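Local coordinates for protein L-isoleucine-4-hydroxylase (Bacillus thuringiensis, PDB 6LNH) that hydroxylates L-isoleucine to (4S)-4-hydroxy-L-isoleucine with 2-oxoglutarate and O2, using ferrous iron and ascorbate, and also sulfoxidises L-methionine and related amino acids, at residues C[152-157]-C[236-241]; C[177-182]-C[206-211]; C[185-190]-C[232-237]; C[191-196]-C[223-228]. All blocks are in the same frame, centred on the assembly; numbering follows the deposited sequence.

In the fold
Followed from the N terminus, strand 145-156 opens contact 1, which closes only when strand 236-247 returns antiparallel to it. Contacts 2 and 4 lie within that loop. Strand 176-184 opens contact 2, residues 185-190 contact 3 and residues 191-196 contact 4. The loop at 206-211 completes contact 2, so it crosses contacts 3 and 4. Strand 222-229 closes contact 4 inside contact 3, and contacts 3 and 1 finish together, sharing Ala236 and Phe237. Contact 1 lies in the larger sheet and contact 4 in the smaller; contact 2 sets strand 176-184 of the larger against the loop after strand 204-206 of the smaller, and contact 3 ties the turn between 176-184 and 189-196 to the start of 236-247.

Contact 1 (C[152-157]-C[236-241]); sequences VRYKAT and AFRDIL
Arg153 lays its guanidinium over one face of the Phe237 ring, a stacked cation-pi arrangement with the two planes 22° apart. NH1 carries the closest overlap, 3.1 Å from Phe237 CE2 near the rim. The bend at chi3 (-97°) turns NE out of the line of the chain and toward Asp239, which lies side by side with the arginine. The grip is side-on: NE meets OD1 from its syn side, and NH2 reaches the syn lone pair of OD2 at 2.9 Å. Held by salt bridge and ring together, the guanidinium has little freedom to rotate. Lys155 adds an aliphatic touch, its CG 3.7 Å from Phe237 CE1 at the ring edge, while its NZ goes on to Asp61. On the opposite sheet face, with Val152 and Arg238, Tyr154 CE1 packs 4.2 Å from Ile240 CG1. Between the faces runs an antiparallel ladder, in which Val152, Tyr154 and Ala156 form hydrogen-bonded pairs with Ile240, Arg238 and Ala236. The two strands are central in the larger sheet of the double-stranded beta-helix (jelly-roll) fold of 2-oxoglutarate oxygenases: strand 176-184 continues it beyond 236-241, strand 68-77 beyond 152-157, and strand 222-229 lies across the Tyr154 and Arg238 side.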
loop_
_atom_site.group_PDB
_atom_site.type_symbol
_atom_site.label_atom_id
_atom_site.label_comp_id
_atom_site.label_asym_id
_atom_site.label_seq_id
_atom_site.Cartn_x
_atom_site.Cartn_y
_atom_site.Cartn_z
ATOM N N VAL C 152 22.561 4.497 -7.184
ATOM C CA VAL C 152 22.312 5.002 -5.839
ATOM C C VAL C 152 21.315 4.098 -5.136
ATOM O O VAL C 152 20.266 3.758 -5.695
ATOM C CB VAL C 152 21.786 6.448 -5.851
ATOM C CG1 VAL C 152 21.717 6.999 -4.427
ATOM C CG2 VAL C 152 22.665 7.334 -6.723
ATOM N N ARG C 153 21.646 3.705 -3.914
ATOM C CA ARG C 153 20.723 3.016 -3.021
ATOM C C ARG C 153 20.484 3.925 -1.821
ATOM O O ARG C 153 21.400 4.173 -1.030
ATOM C CB ARG C 153 21.290 1.668 -2.584
ATOM C CG ARG C 153 20.530 0.979 -1.480
ATOM C CD ARG C 153 20.986 -0.463 -1.437
ATOM N NE ARG C 153 20.088 -1.353 -2.173
ATOM C CZ ARG C 153 19.724 -2.559 -1.754
ATOM N NH1 ARG C 153 20.214 -3.042 -0.621
ATOM N NH2 ARG C 153 18.901 -3.300 -2.483
ATOM N N TYR C 154 19.259 4.415 -1.677
ATOM C CA TYR C 154 18.899 5.162 -0.481
ATOM C C TYR C 154 18.510 4.182 0.614
ATOM O O TYR C 154 17.780 3.217 0.366
ATOM C CB TYR C 154 17.752 6.131 -0.768
ATOM C CG TYR C 154 18.126 7.199 -1.769
ATOM C CD1 TYR C 154 17.961 6.980 -3.129
ATOM C CD2 TYR C 154 18.664 8.413 -1.359
ATOM C CE1 TYR C 154 18.307 7.943 -4.053
ATOM C CE2 TYR C 154 19.012 9.387 -2.278
ATOM C CZ TYR C 154 18.834 9.144 -3.621
ATOM O OH TYR C 154 19.181 10.112 -4.533
ATOM N N LYS C 155 18.991 4.429 1.825
ATOM C CA LYS C 155 18.736 3.532 2.942
ATOM C C LYS C 155 18.063 4.319 4.051
ATOM O O LYS C 155 18.588 5.340 4.506
ATOM C CB LYS C 155 20.035 2.888 3.433
ATOM C CG LYS C 155 20.859 2.266 2.310
ATOM C CD LYS C 155 22.173 1.693 2.812
ATOM C CE LYS C 155 23.289 2.719 2.722
ATOM N NZ LYS C 155 24.600 2.140 3.126
ATOM N N ALA C 156 16.908 3.835 4.487
ATOM C CA ALA C 156 16.132 4.494 5.518
ATOM C C ALA C 156 15.844 3.510 6.637
ATOM O O ALA C 156 15.646 2.314 6.406
ATOM C CB ALA C 156 14.816 5.051 4.966
ATOM N N THR C 157 15.831 4.033 7.854
ATOM C CA THR C 157 15.529 3.252 9.036
ATOM C C THR C 157 14.594 4.085 9.898
ATOM O O THR C 157 14.416 5.285 9.671
ATOM C CB THR C 157 16.804 2.839 9.788
ATOM O OG1 THR C 157 16.532 1.697 10.608
ATOM C CG2 THR C 157 17.312 3.964 10.657
ATOM N N ALA C 236 14.872 -0.055 4.947
ATOM C CA ALA C 236 14.150 0.149 3.702
ATOM C C ALA C 236 15.090 0.740 2.659
ATOM O O ALA C 236 15.988 1.524 2.980
ATOM C CB ALA C 236 12.944 1.073 3.901
ATOM N N PHE C 237 14.878 0.353 1.404
ATOM C CA PHE C 237 15.774 0.715 0.318
ATOM C C PHE C 237 14.998 1.387 -0.801
ATOM O O PHE C 237 13.819 1.103 -1.025
ATOM C CB PHE C 237 16.506 -0.511 -0.246
ATOM C CG PHE C 237 17.436 -1.161 0.732
ATOM C CD1 PHE C 237 18.296 -0.396 1.503
ATOM C CD2 PHE C 237 17.439 -2.536 0.894
ATOM C CE1 PHE C 237 19.153 -0.992 2.415
ATOM C CE2 PHE C 237 18.293 -3.142 1.804
ATOM C CZ PHE C 237 19.152 -2.367 2.566
ATOM N N ARG C 238 15.689 2.273 -1.509
ATOM C CA ARG C 238 15.229 2.801 -2.787
ATOM C C ARG C 238 16.424 2.765 -3.725
ATOM O O ARG C 238 17.372 3.542 -3.563
ATOM C CB ARG C 238 14.670 4.217 -2.656
ATOM C CG ARG C 238 14.017 4.728 -3.931
ATOM C CD ARG C 238 13.255 6.017 -3.691
ATOM N NE ARG C 238 12.621 6.499 -4.914
ATOM C CZ ARG C 238 13.091 7.498 -5.651
ATOM N NH1 ARG C 238 14.199 8.128 -5.284
ATOM N NH2 ARG C 238 12.452 7.870 -6.752
ATOM N N ASP C 239 16.379 1.862 -4.699
ATOM C CA ASP C 239 17.483 1.644 -5.621
ATOM C C ASP C 239 17.204 2.443 -6.884
ATOM O O ASP C 239 16.160 2.265 -7.520
ATOM C CB ASP C 239 17.646 0.157 -5.934
ATOM C CG ASP C 239 18.040 -0.652 -4.712
ATOM O OD1 ASP C 239 18.662 -0.075 -3.796
ATOM O OD2 ASP C 239 17.733 -1.860 -4.667
ATOM N N ILE C 240 18.139 3.311 -7.245
ATOM C CA ILE C 240 17.944 4.249 -8.337
ATOM C C ILE C 240 19.104 4.140 -9.315
ATOM O O ILE C 240 20.226 3.783 -8.941
ATOM C CB ILE C 240 17.812 5.682 -7.750
ATOM C CG1 ILE C 240 16.389 5.928 -7.236
ATOM C CG2 ILE C 240 18.324 6.767 -8.693
ATOM C CD1 ILE C 240 15.324 5.698 -8.263
ATOM N N LEU C 241 18.827 4.461 -10.578
ATOM C CA LEU C 241 19.858 4.645 -11.591
ATOM C C LEU C 241 19.637 5.994 -12.256
ATOM O O LEU C 241 18.557 6.248 -12.799
ATOM C CB LEU C 241 19.829 3.526 -12.635
ATOM C CG LEU C 241 20.858 3.698 -13.756
ATOM C CD1 LEU C 241 22.274 3.494 -13.230
ATOM C CD2 LEU C 241 20.566 2.761 -14.918
#

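Contact 2 (C[177-182]-C[206-211]); sequences VFLHLM and ISLKEP. With HG (mercury (II) ion), chain G.
Leu181 and Leu208 meet through differently turned side chains: CG of Leu181 is anti to its backbone N (chi1 -179°), whereas CG of Leu208 is anti to its carbonyl carbon (chi1 -57°). Both side chains leave the backbone toward the other segment, and beyond the branch point CG the CD2 methyl of Leu181 lies 3.6 Å from Leu208 CB. That same methyl also meets three backbone oxygens of the loop. It lies 3.3 Å from Leu208 O, 3.2 Å from Lys209 O and 3.6 Å from Glu210 O, so a single branch fits closely against three successive residues. Two residues earlier in the strand, Leu179 CG touches Leu208 CD1 at 4.2 Å, and at the other end the ring carbon CB of Pro211 rests 3.6 Å from Met182 O. Glu210 turns the other way, toward a mercury ion that its OE1 binds at 2.6 Å. Cys232 of the second subunit supplies a sulfur to the same ion, and Glu210 OE2 is engaged by Asn36 of its own chain and by Ser233 of that subunit. Mercury is not a cofactor of the enzyme, so this bridge says more about the closeness of a cysteine and a carboxylate at the interface than about catalysis. Between strand 177-182 and loop 206-211 themselves no hydrogen bond forms; backbone pairing with the strand resumes just beyond, at Leu181 and Leu212. For these two segments alone, the chemistry therefore implies an apolar fit, with one leucine methyl set against three carbonyl oxygens.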
loop_
_atom_site.group_PDB
_atom_site.type_symbol
_atom_site.label_atom_id
_atom_site.label_comp_id
_atom_site.label_asym_id
_atom_site.label_seq_id
_atom_site.Cartn_x
_atom_site.Cartn_y
_atom_site.Cartn_z
ATOM N N VAL C 177 18.630 14.731 -17.332
ATOM C CA VAL C 177 18.853 13.678 -16.349
ATOM C C VAL C 177 17.730 12.655 -16.463
ATOM O O VAL C 177 16.551 13.025 -16.497
ATOM C CB VAL C 177 18.927 14.246 -14.917
ATOM C CG1 VAL C 177 18.845 13.127 -13.884
ATOM C CG2 VAL C 177 20.200 15.054 -14.732
ATOM N N PHE C 178 18.096 11.375 -16.519
ATOM C CA PHE C 178 17.140 10.273 -16.518
ATOM C C PHE C 178 17.160 9.600 -15.150
ATOM O O PHE C 178 18.220 9.164 -14.687
ATOM C CB PHE C 178 17.469 9.256 -17.612
ATOM C CG PHE C 178 17.132 9.717 -19.002
ATOM C CD1 PHE C 178 17.921 10.650 -19.654
ATOM C CD2 PHE C 178 16.032 9.200 -19.664
ATOM C CE1 PHE C 178 17.610 11.068 -20.937
ATOM C CE2 PHE C 178 15.715 9.614 -20.946
ATOM C CZ PHE C 178 16.505 10.551 -21.582
ATOM N N LEU C 179 15.994 9.513 -14.512
ATOM C CA LEU C 179 15.821 8.811 -13.243
ATOM C C LEU C 179 15.091 7.499 -13.516
ATOM O O LEU C 179 13.918 7.507 -13.903
ATOM C CB LEU C 179 15.050 9.685 -12.252
ATOM C CG LEU C 179 14.707 9.112 -10.877
ATOM C CD1 LEU C 179 15.960 8.678 -10.174
ATOM C CD2 LEU C 179 13.966 10.140 -10.037
ATOM N N HIS C 180 15.779 6.377 -13.315
ATOM C CA HIS C 180 15.196 5.049 -13.480
ATOM C C HIS C 180 15.101 4.378 -12.116
ATOM O O HIS C 180 16.123 4.153 -11.460
ATOM C CB HIS C 180 16.025 4.192 -14.438
ATOM C CG HIS C 180 16.332 4.862 -15.741
ATOM N ND1 HIS C 180 15.425 4.929 -16.776
ATOM C CD2 HIS C 180 17.449 5.490 -16.178
ATOM C CE1 HIS C 180 15.968 5.574 -17.794
ATOM N NE2 HIS C 180 17.196 5.924 -17.457
ATOM N N LEU C 181 13.880 4.058 -11.695
ATOM C CA LEU C 181 13.696 3.243 -10.502
ATOM C C LEU C 181 14.140 1.811 -10.774
ATOM O O LEU C 181 13.708 1.191 -11.750
ATOM C CB LEU C 181 12.234 3.274 -10.059
ATOM C CG LEU C 181 11.878 2.474 -8.806
ATOM C CD1 LEU C 181 12.649 2.982 -7.597
ATOM C CD2 LEU C 181 10.381 2.532 -8.555
ATOM N N MET C 182 15.001 1.283 -9.905
ATOM C CA MET C 182 15.447 -0.100 -10.014
ATOM C C MET C 182 14.771 -1.031 -9.017
ATOM O O MET C 182 14.468 -2.179 -9.359
ATOM C CB MET C 182 16.965 -0.173 -9.834
ATOM C CG MET C 182 17.738 0.592 -10.894
ATOM S SD MET C 182 17.445 -0.031 -12.562
ATOM C CE MET C 182 18.232 -1.633 -12.452
ATOM N N ILE C 206 4.742 12.784 -8.936
ATOM C CA ILE C 206 5.010 11.486 -9.619
ATOM C C ILE C 206 5.579 10.493 -8.606
ATOM O O ILE C 206 6.571 10.828 -7.939
ATOM C CB ILE C 206 5.960 11.687 -10.816
ATOM C CG1 ILE C 206 5.398 12.695 -11.820
ATOM C CG2 ILE C 206 6.280 10.356 -11.477
ATOM C CD1 ILE C 206 6.415 13.686 -12.321
ATOM N N SER C 207 4.958 9.317 -8.500
ATOM C CA SER C 207 5.437 8.268 -7.567
ATOM C C SER C 207 5.920 7.060 -8.372
ATOM O O SER C 207 5.071 6.365 -8.948
ATOM C CB SER C 207 4.357 7.877 -6.599
ATOM O OG SER C 207 4.830 6.888 -5.702
ATOM N N LEU C 208 7.234 6.848 -8.434
ATOM C CA LEU C 208 7.773 5.673 -9.163
ATOM C C LEU C 208 7.520 4.445 -8.286
ATOM O O LEU C 208 8.064 4.400 -7.173
ATOM C CB LEU C 208 9.264 5.890 -9.433
ATOM C CG LEU C 208 9.601 7.165 -10.207
ATOM C CD1 LEU C 208 11.036 7.143 -10.703
ATOM C CD2 LEU C 208 8.643 7.364 -11.367
ATOM N N LYS C 209 6.701 3.507 -8.770
ATOM C CA LYS C 209 6.342 2.304 -7.975
ATOM C C LYS C 209 7.035 1.055 -8.527
ATOM O O LYS C 209 7.928 0.542 -7.836
ATOM C CB LYS C 209 4.823 2.121 -7.932
ATOM C CG LYS C 209 4.311 1.215 -6.820
ATOM C CD LYS C 209 3.098 0.408 -7.223
ATOM C CE LYS C 209 2.957 -0.883 -6.445
ATOM N NZ LYS C 209 1.533 -1.233 -6.227
ATOM N N GLU C 210 6.631 0.566 -9.704
ATOM C CA GLU C 210 7.281 -0.670 -10.208
ATOM C C GLU C 210 8.641 -0.368 -10.831
ATOM O O GLU C 210 8.838 0.748 -11.333
ATOM C CB GLU C 210 6.375 -1.378 -11.216
ATOM C CG GLU C 210 5.750 -0.441 -12.230
ATOM C CD GLU C 210 4.494 -0.986 -12.884
ATOM O OE1 GLU C 210 3.417 -0.878 -12.272
ATOM O OE2 GLU C 210 4.599 -1.518 -14.001
ATOM N N PRO C 211 9.568 -1.351 -10.852
ATOM C CA PRO C 211 10.894 -1.187 -11.457
ATOM C C PRO C 211 10.870 -0.762 -12.934
ATOM O O PRO C 211 9.950 -1.124 -13.648
ATOM C CB PRO C 211 11.529 -2.575 -11.313
ATOM C CG PRO C 211 10.840 -3.154 -10.107
ATOM C CD PRO C 211 9.414 -2.666 -10.234
HETATM HG HG HG G . 1.384 -1.260 -10.621
#

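Contact 3 (C[185-190]-C[232-237]); sequences SNTAIG and CSTEAF. With HG (mercury (II) ion), chain F.
Ser185 reaches the start of strand 236-247 with its whole short side chain. Its CB lies 3.7 Å from Phe237 N, and the hydroxyl beyond it closes the gap: OG accepts the amide hydrogen of Phe237 at 3.0 Å, with an N-H...O angle of 160°. The torsion chi1 of 68° sets OG between the serine's own N and carbonyl carbon, directed at that amide. OG also sits 3.2 Å from Ala236 CA. The backbone answers in the other sense, Ser185 N donating to Phe237 O at 3.1 Å, so the residue is held to Phe237 by two bonds, one through its hydroxyl and one through its amide. A weak link joins Ser185 OG to Thr187 OG1 inside the type I turn that runs from Ser185 to Ala188. This turn brings two further side chains to the opposite segment. Ala188 CB packs on Ala236 CB at 3.8 Å, and Thr187 CG2 comes to 3.8 Å from Cys232 SG. The Cys232 sulfur binds a mercury ion at 2.5 Å, with Glu210 of the second subunit as the partner on the metal, so the crystal's heavy atom marks a subunit boundary well away from the iron. Pro211 of the second subunit packs on Thr187 and Thr234, and Asp192 of the third subunit on Ile189. In the fold, the turn carries the chain out of strand 176-184, the neighbour of 236-247 in the larger sheet, and into strand 189-196 of the smaller one.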
loop_
_atom_site.group_PDB
_atom_site.type_symbol
_atom_site.label_atom_id
_atom_site.label_comp_id
_atom_site.label_asym_id
_atom_site.label_seq_id
_atom_site.Cartn_x
_atom_site.Cartn_y
_atom_site.Cartn_z
ATOM N N SER C 185 11.987 -1.385 -1.555
ATOM C CA SER C 185 11.488 -2.307 -0.545
ATOM C C SER C 185 10.037 -1.978 -0.205
ATOM O O SER C 185 9.603 -0.825 -0.277
ATOM C CB SER C 185 12.364 -2.255 0.709
ATOM O OG SER C 185 12.244 -1.009 1.365
ATOM N N ASN C 186 9.282 -3.015 0.170
ATOM C CA ASN C 186 7.873 -2.821 0.494
ATOM C C ASN C 186 7.668 -2.059 1.793
ATOM O O ASN C 186 6.573 -1.533 2.019
ATOM C CB ASN C 186 7.157 -4.171 0.592
ATOM C CG ASN C 186 7.526 -4.935 1.849
ATOM O OD1 ASN C 186 8.683 -4.933 2.273
ATOM N ND2 ASN C 186 6.542 -5.586 2.459
ATOM N N THR C 187 8.687 -1.976 2.639
ATOM C CA THR C 187 8.596 -1.251 3.896
ATOM C C THR C 187 8.914 0.230 3.746
ATOM O O THR C 187 8.810 0.975 4.726
ATOM C CB THR C 187 9.535 -1.881 4.927
ATOM O OG1 THR C 187 10.871 -1.891 4.411
ATOM C CG2 THR C 187 9.107 -3.312 5.225
ATOM N N ALA C 188 9.297 0.673 2.553
ATOM C CA ALA C 188 9.693 2.056 2.342
ATOM C C ALA C 188 8.479 2.956 2.145
ATOM O O ALA C 188 7.470 2.563 1.552
ATOM C CB ALA C 188 10.624 2.167 1.133
ATOM N N ILE C 189 8.588 4.178 2.664
ATOM C CA ILE C 189 7.592 5.224 2.477
ATOM C C ILE C 189 8.311 6.475 1.990
ATOM O O ILE C 189 9.469 6.724 2.340
ATOM C CB ILE C 189 6.804 5.517 3.773
ATOM C CG1 ILE C 189 6.466 4.211 4.499
ATOM C CG2 ILE C 189 5.533 6.294 3.467
ATOM C CD1 ILE C 189 5.423 4.357 5.592
ATOM N N GLY C 190 7.618 7.265 1.180
ATOM C CA GLY C 190 8.218 8.460 0.625
ATOM C C GLY C 190 8.965 8.179 -0.666
ATOM O O GLY C 190 8.699 7.212 -1.386
ATOM N N CYS C 232 8.965 0.629 10.031
ATOM C CA CYS C 232 9.235 -0.771 10.312
ATOM C C CYS C 232 10.616 -0.922 10.935
ATOM O O CYS C 232 11.460 -0.026 10.859
ATOM C CB CYS C 232 9.139 -1.620 9.036
ATOM S SG CYS C 232 7.508 -1.632 8.241
ATOM N N SER C 233 10.841 -2.080 11.556
ATOM C CA SER C 233 12.082 -2.305 12.288
ATOM C C SER C 233 13.253 -2.703 11.401
ATOM O O SER C 233 14.377 -2.797 11.907
ATOM C CB SER C 233 11.867 -3.371 13.366
ATOM O OG SER C 233 10.587 -3.247 13.960
ATOM N N THR C 234 13.030 -2.933 10.110
ATOM C CA THR C 234 14.095 -3.307 9.194
ATOM C C THR C 234 14.452 -2.136 8.286
ATOM O O THR C 234 13.752 -1.122 8.222
ATOM C CB THR C 234 13.704 -4.535 8.366
ATOM O OG1 THR C 234 12.637 -4.201 7.470
ATOM C CG2 THR C 234 13.271 -5.678 9.278
ATOM N N GLU C 235 15.553 -2.310 7.564
ATOM C CA GLU C 235 16.063 -1.288 6.661
ATOM C C GLU C 235 15.250 -1.256 5.374
ATOM O O GLU C 235 14.972 -2.302 4.780
ATOM C CB GLU C 235 17.532 -1.556 6.340
ATOM C CG GLU C 235 18.444 -1.563 7.552
ATOM C CD GLU C 235 19.720 -2.347 7.305
ATOM O OE1 GLU C 235 19.701 -3.264 6.455
ATOM O OE2 GLU C 235 20.740 -2.046 7.959
ATOM N N ALA C 236 14.872 -0.055 4.947
ATOM C CA ALA C 236 14.150 0.149 3.702
ATOM C C ALA C 236 15.090 0.740 2.659
ATOM O O ALA C 236 15.988 1.524 2.980
ATOM C CB ALA C 236 12.944 1.073 3.901
ATOM N N PHE C 237 14.878 0.353 1.404
ATOM C CA PHE C 237 15.774 0.715 0.318
ATOM C C PHE C 237 14.998 1.387 -0.801
ATOM O O PHE C 237 13.819 1.103 -1.025
ATOM C CB PHE C 237 16.506 -0.511 -0.246
ATOM C CG PHE C 237 17.436 -1.161 0.732
ATOM C CD1 PHE C 237 18.296 -0.396 1.503
ATOM C CD2 PHE C 237 17.439 -2.536 0.894
ATOM C CE1 PHE C 237 19.153 -0.992 2.415
ATOM C CE2 PHE C 237 18.293 -3.142 1.804
ATOM C CZ PHE C 237 19.152 -2.367 2.566
HETATM HG HG HG F . 5.584 -1.435 9.823
#

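Contact 4 (C[191-196]-C[223-228]); sequences GDNLIA and HAVTPL. With FE (Fe (III) ion), chain M.
The iron site of this cupin-clan oxygenase draws one of its ligands, His223, from an antiparallel pairing in the smaller sheet. CG of His223 occupies the crowded position between backbone N and carbonyl carbon (chi1 74°), and the ring holds the iron in its plane, NE2 to the metal at a rather long 2.6 Å. Two waters share the iron, and His170 and Asp172 complete the protein part of the site, the two-histidine, one-carboxylate facial triad known from this family. Across the pairing, Ile195 CD1 leans 4.0 Å from His223 CB on the same face as the metal ligand. The strands are joined by Leu194 and Ala224, whose amides and carbonyls bond reciprocally, Leu194 N to Ala224 O at 2.9 Å. Further on, Thr226 N donates to Asp192 O at 2.7 Å, while Thr226 OG1 is buried without a partner in the model. Val225 CG2 lies against the backbone of Gly191, 3.7 Å from its C atom. There the ladder gives way: Gly191 N is divided between Pro227 O, 3.2 Å away with the donor above the carbonyl plane, and a weak bond to Thr226 O. Strand 204-206 flanks 191-196 on its far edge, and Phe217 of strand 214-218 stacks on His223. Arg238 of strand 236-247 touches Asn193, Val225 and Leu228, bringing the larger sheet up to this one.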
loop_
_atom_site.group_PDB
_atom_site.type_symbol
_atom_site.label_atom_id
_atom_site.label_comp_id
_atom_site.label_asym_id
_atom_site.label_seq_id
_atom_site.Cartn_x
_atom_site.Cartn_y
_atom_site.Cartn_z
ATOM N N GLY C 191 9.921 9.055 -0.959
ATOM C CA GLY C 191 10.642 8.968 -2.214
ATOM C C GLY C 191 9.821 9.356 -3.423
ATOM O O GLY C 191 10.083 8.867 -4.526
ATOM N N ASP C 192 8.829 10.224 -3.239
ATOM C CA ASP C 192 8.028 10.724 -4.345
ATOM C C ASP C 192 8.728 11.896 -5.024
ATOM O O ASP C 192 9.462 12.661 -4.391
ATOM C CB ASP C 192 6.650 11.169 -3.853
ATOM C CG ASP C 192 6.049 10.210 -2.842
ATOM O OD1 ASP C 192 6.014 8.990 -3.118
ATOM O OD2 ASP C 192 5.608 10.677 -1.772
ATOM N N ASN C 193 8.499 12.028 -6.325
ATOM C CA ASN C 193 9.114 13.075 -7.126
ATOM C C ASN C 193 8.133 14.223 -7.322
ATOM O O ASN C 193 6.956 13.997 -7.625
ATOM C CB ASN C 193 9.568 12.523 -8.477
ATOM C CG ASN C 193 10.627 11.447 -8.336
ATOM O OD1 ASN C 193 10.332 10.255 -8.422
ATOM N ND2 ASN C 193 11.869 11.864 -8.112
ATOM N N LEU C 194 8.618 15.447 -7.139
ATOM C CA LEU C 194 7.817 16.653 -7.286
ATOM C C LEU C 194 8.354 17.490 -8.438
ATOM O O LEU C 194 9.568 17.569 -8.644
ATOM C CB LEU C 194 7.823 17.480 -6.000
ATOM C CG LEU C 194 7.464 16.706 -4.734
ATOM C CD1 LEU C 194 7.549 17.609 -3.524
ATOM C CD2 LEU C 194 6.077 16.097 -4.854
ATOM N N ILE C 195 7.448 18.109 -9.190
ATOM C CA ILE C 195 7.800 19.049 -10.247
ATOM C C ILE C 195 7.201 20.403 -9.903
ATOM O O ILE C 195 6.010 20.500 -9.579
ATOM C CB ILE C 195 7.312 18.580 -11.630
ATOM C CG1 ILE C 195 7.773 17.149 -11.907
ATOM C CG2 ILE C 195 7.823 19.523 -12.714
ATOM C CD1 ILE C 195 9.276 16.991 -11.962
ATOM N N ALA C 196 8.027 21.442 -9.970
ATOM C CA ALA C 196 7.594 22.799 -9.676
ATOM C C ALA C 196 8.155 23.738 -10.730
ATOM O O ALA C 196 9.371 23.786 -10.931
ATOM C CB ALA C 196 8.064 23.227 -8.283
ATOM N N HIS C 223 12.751 20.333 -9.455
ATOM C CA HIS C 223 12.260 19.041 -9.016
ATOM C C HIS C 223 12.788 18.773 -7.618
ATOM O O HIS C 223 13.676 19.467 -7.117
ATOM C CB HIS C 223 12.665 17.916 -9.981
ATOM C CG HIS C 223 14.111 17.537 -9.901
ATOM N ND1 HIS C 223 15.052 18.004 -10.793
ATOM C CD2 HIS C 223 14.778 16.743 -9.030
ATOM C CE1 HIS C 223 16.237 17.508 -10.480
ATOM N NE2 HIS C 223 16.098 16.742 -9.413
ATOM N N ALA C 224 12.223 17.748 -6.992
ATOM C CA ALA C 224 12.689 17.291 -5.696
ATOM C C ALA C 224 12.247 15.848 -5.534
ATOM O O ALA C 224 11.360 15.368 -6.245
ATOM C CB ALA C 224 12.150 18.161 -4.555
ATOM N N VAL C 225 12.870 15.162 -4.587
ATOM C CA VAL C 225 12.433 13.836 -4.179
ATOM C C VAL C 225 12.182 13.873 -2.676
ATOM O O VAL C 225 13.054 14.278 -1.897
ATOM C CB VAL C 225 13.436 12.739 -4.582
ATOM C CG1 VAL C 225 14.800 12.938 -3.935
ATOM C CG2 VAL C 225 12.870 11.362 -4.267
ATOM N N THR C 226 10.971 13.497 -2.286
ATOM C CA THR C 226 10.571 13.461 -0.890
ATOM C C THR C 226 11.480 12.514 -0.102
ATOM O O THR C 226 11.994 11.535 -0.654
ATOM C CB THR C 226 9.097 13.039 -0.827
ATOM O OG1 THR C 226 8.271 14.131 -1.260
ATOM C CG2 THR C 226 8.658 12.565 0.553
ATOM N N PRO C 227 11.727 12.800 1.181
ATOM C CA PRO C 227 12.563 11.904 1.990
ATOM C C PRO C 227 12.013 10.485 2.018
ATOM O O PRO C 227 10.823 10.241 1.819
ATOM C CB PRO C 227 12.525 12.543 3.385
ATOM C CG PRO C 227 12.239 13.980 3.120
ATOM C CD PRO C 227 11.301 13.984 1.951
ATOM N N LEU C 228 12.912 9.538 2.269
ATOM C CA LEU C 228 12.564 8.127 2.360
ATOM C C LEU C 228 12.496 7.713 3.824
ATOM O O LEU C 228 13.425 7.981 4.592
ATOM C CB LEU C 228 13.586 7.266 1.616
ATOM C CG LEU C 228 13.184 5.809 1.389
ATOM C CD1 LEU C 228 12.086 5.722 0.342
ATOM C CD2 LEU C 228 14.384 4.968 0.985
HETATM FE FE FE M . 17.964 15.737 -7.942
HETATM O O HOH W 1 17.814 14.249 -9.703
HETATM O O HOH W 2 19.668 14.165 -7.336
#